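Local structure of motility protein FimV (Pseudomonas aeruginosa, 4MBQ) at the interface of chains A and B. The protein helps control twitching motility and type IV pilus assembly from the inner membrane, and raises cyclic AMP by activating the adenylate cyclase CyaB. Coordinates in Å, arbitrary orientation; residue numbers count along the deposited sequence, not the author numbering. Chains: chain A/B, Motility protein FimV.

The interface of chains A and B. Residues chain A 17, 20-21, 24, 43, 47; chain B 16, 19-20, 23.
Helix 17-31 of chain A and helix 15-31 of chain B run nearly parallel, bringing A:Lys21 against B:Thr20, while A:Glu43 and A:Glu47 reach in from helix 34-47 of chain A. All belong to the cytoplasmic tetratricopeptide repeat piece of FimV; the pairing may be a crystal contact. A:Lys21 stays extended as far as CE and then bends at its last torsion (chi4 69°), turning its amino group NZ onto the hydroxyl OG1 of B:Thr20, 2.8 Å away. B:Thr20 OG1 in turn donates to the carbonyl O of B:Asp16, a poorly ordered residue one turn earlier, at 3.2 Å and in the carbonyl plane. A:Lys21 NZ also makes a salt bridge with A:Glu47 OE1, 2.9 Å away, on the syn lone pair of that oxygen, which helps fix the amino group. The B:Thr20 methyl CG2, anti to its backbone N (chi1 -59°, to OG1), meets A:Thr20 CG2 at 3.6 Å, the two side chains crossing at about a right angle. Farther along, A:Leu24 CD1 lies 3.6 Å from B:Asp23 CB. A:Glu43 OE2 and B:Asp23 OD2 come tip to tip at 2.7 Å, their carboxylate planes 73° apart. If both are charged they would repel; a shared proton would explain the close approach, though protons are not visible here. Beside them, water 1 links A:Glu43 OE1, at 2.7 Å, to B:Asp23 OD1 and the B:Ala19 carbonyl O, the last 2.8 Å from the water oxygen.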
ATOM      1  N   GLU A  17      -9.942   4.035  -4.609  1.00 37.29           N
ATOM      2  CA  GLU A  17      -8.706   3.427  -5.089  1.00 32.05           C
ATOM      3  C   GLU A  17      -7.553   4.424  -5.144  1.00 30.38           C
ATOM      4  O   GLU A  17      -6.411   4.075  -4.854  1.00 33.28           O
ATOM      5  CB  GLU A  17      -8.923   2.794  -6.466  1.00 43.82           C
ATOM      6  N   THR A  20      -6.251   5.075  -1.640  1.00 31.85           N
ATOM      7  CA  THR A  20      -5.481   3.922  -1.191  1.00 29.15           C
ATOM      8  C   THR A  20      -4.075   3.955  -1.780  1.00 31.56           C
ATOM      9  O   THR A  20      -3.092   3.694  -1.085  1.00 28.70           O
ATOM     10  CB  THR A  20      -6.153   2.600  -1.597  1.00 26.27           C
ATOM     11  OG1 THR A  20      -7.446   2.511  -0.984  1.00 29.03           O
ATOM     12  CG2 THR A  20      -5.304   1.418  -1.151  1.00 25.33           C
ATOM     13  N   LYS A  21      -3.988   4.284  -3.065  1.00 23.58           N
ATOM     14  CA  LYS A  21      -2.707   4.342  -3.756  1.00 23.19           C
ATOM     15  C   LYS A  21      -1.810   5.444  -3.200  1.00 23.86           C
ATOM     16  O   LYS A  21      -0.590   5.287  -3.147  1.00 25.22           O
ATOM     17  CB  LYS A  21      -2.909   4.525  -5.264  1.00 33.08           C
ATOM     18  CG  LYS A  21      -3.451   3.291  -5.975  1.00 27.92           C
ATOM     19  CD  LYS A  21      -3.515   3.522  -7.475  1.00 30.17           C
ATOM     20  CE  LYS A  21      -3.925   2.266  -8.227  1.00 34.06           C
ATOM     21  NZ  LYS A  21      -5.343   1.902  -7.967  1.00 37.43           N
ATOM     22  N   LEU A  24      -0.270   3.895  -0.239  1.00 27.46           N
ATOM     23  CA  LEU A  24       0.701   2.914  -0.697  1.00 21.30           C
ATOM     24  C   LEU A  24       1.961   3.612  -1.191  1.00 25.56           C
ATOM     25  O   LEU A  24       3.072   3.167  -0.912  1.00 28.70           O
ATOM     26  CB  LEU A  24       0.106   2.030  -1.796  1.00 28.71           C
ATOM     27  CG  LEU A  24      -0.957   1.034  -1.332  1.00 29.00           C
ATOM     28  CD1 LEU A  24      -1.447   0.179  -2.488  1.00 20.30           C
ATOM     29  CD2 LEU A  24      -0.404   0.155  -0.222  1.00 29.52           C
ATOM     30  N   GLU A  43      -0.479   6.523 -11.167  1.00 29.31           N
ATOM     31  CA  GLU A  43      -1.810   5.927 -11.170  1.00 31.83           C
ATOM     32  C   GLU A  43      -2.827   6.889 -10.555  1.00 31.84           C
ATOM     33  O   GLU A  43      -3.953   7.007 -11.037  1.00 30.86           O
ATOM     34  CB  GLU A  43      -1.815   4.598 -10.413  1.00 29.64           C
ATOM     35  CG  GLU A  43      -1.176   3.435 -11.156  1.00 26.05           C
ATOM     36  CD  GLU A  43      -0.967   2.220 -10.264  1.00 35.29           C
ATOM     37  OE1 GLU A  43      -1.384   1.108 -10.650  1.00 36.51           O
ATOM     38  OE2 GLU A  43      -0.378   2.380  -9.175  1.00 35.82           O
ATOM     39  N   GLU A  47      -6.371   8.331 -11.901  1.00 31.27           N
ATOM     40  CA  GLU A  47      -7.585   7.848 -11.248  1.00 32.46           C
ATOM     41  C   GLU A  47      -8.226   8.860 -10.313  1.00 30.98           C
ATOM     42  O   GLU A  47      -9.442   8.860 -10.130  1.00 32.61           O
ATOM     43  CB  GLU A  47      -7.283   6.573 -10.460  1.00 26.71           C
ATOM     44  CG  GLU A  47      -6.705   5.463 -11.305  1.00 32.34           C
ATOM     45  CD  GLU A  47      -6.257   4.267 -10.492  1.00 38.25           C
ATOM     46  OE1 GLU A  47      -6.457   4.277  -9.259  1.00 37.86           O
ATOM     47  OE2 GLU A  47      -5.706   3.316 -11.088  1.00 42.67           O
TER
ATOM     48  N   ASP B  16      -9.361  -2.228 -11.698  1.00 55.55           N
ATOM     49  CA  ASP B  16      -8.845  -1.079 -10.967  1.00 59.46           C
ATOM     50  C   ASP B  16      -8.560  -1.474  -9.521  1.00 53.99           C
ATOM     51  O   ASP B  16      -7.776  -0.823  -8.831  1.00 51.93           O
ATOM     52  CB  ASP B  16      -9.840   0.082 -11.024  1.00 71.24           C
ATOM     53  CG  ASP B  16      -9.164   1.435 -10.906  1.00 74.02           C
ATOM     54  OD1 ASP B  16      -9.026   1.937  -9.769  1.00 76.97           O
ATOM     55  OD2 ASP B  16      -8.772   1.999 -11.952  1.00 62.36           O
ATOM     56  N   ALA B  19      -5.168  -3.430  -9.780  1.00 39.45           N
ATOM     57  CA  ALA B  19      -4.058  -2.488  -9.847  1.00 34.47           C
ATOM     58  C   ALA B  19      -3.650  -2.066  -8.438  1.00 28.19           C
ATOM     59  O   ALA B  19      -2.462  -1.959  -8.129  1.00 27.62           O
ATOM     60  CB  ALA B  19      -4.441  -1.270 -10.684  1.00 28.12           C
ATOM     61  N   THR B  20      -4.645  -1.833  -7.589  1.00 26.79           N
ATOM     62  CA  THR B  20      -4.403  -1.480  -6.195  1.00 28.93           C
ATOM     63  C   THR B  20      -3.740  -2.643  -5.465  1.00 30.82           C
ATOM     64  O   THR B  20      -2.765  -2.465  -4.737  1.00 31.22           O
ATOM     65  CB  THR B  20      -5.716  -1.115  -5.475  1.00 30.20           C
ATOM     66  OG1 THR B  20      -6.335  -0.004  -6.134  1.00 33.18           O
ATOM     67  CG2 THR B  20      -5.445  -0.748  -4.024  1.00 28.20           C
ATOM     68  N   ASP B  23      -0.149  -3.201  -6.356  1.00 22.76           N
ATOM     69  CA  ASP B  23       0.660  -2.233  -5.628  1.00 26.24           C
ATOM     70  C   ASP B  23       0.868  -2.700  -4.189  1.00 27.21           C
ATOM     71  O   ASP B  23       1.968  -2.597  -3.645  1.00 26.76           O
ATOM     72  CB  ASP B  23      -0.001  -0.854  -5.642  1.00 27.37           C
ATOM     73  CG  ASP B  23      -0.136  -0.282  -7.045  1.00 29.37           C
ATOM     74  OD1 ASP B  23       0.675  -0.646  -7.920  1.00 25.96           O
ATOM     75  OD2 ASP B  23      -1.052   0.537  -7.266  1.00 30.46           O
TER
HETATM   76  O   HOH W   1      -0.918  -1.500 -10.425  1.00 43.56           O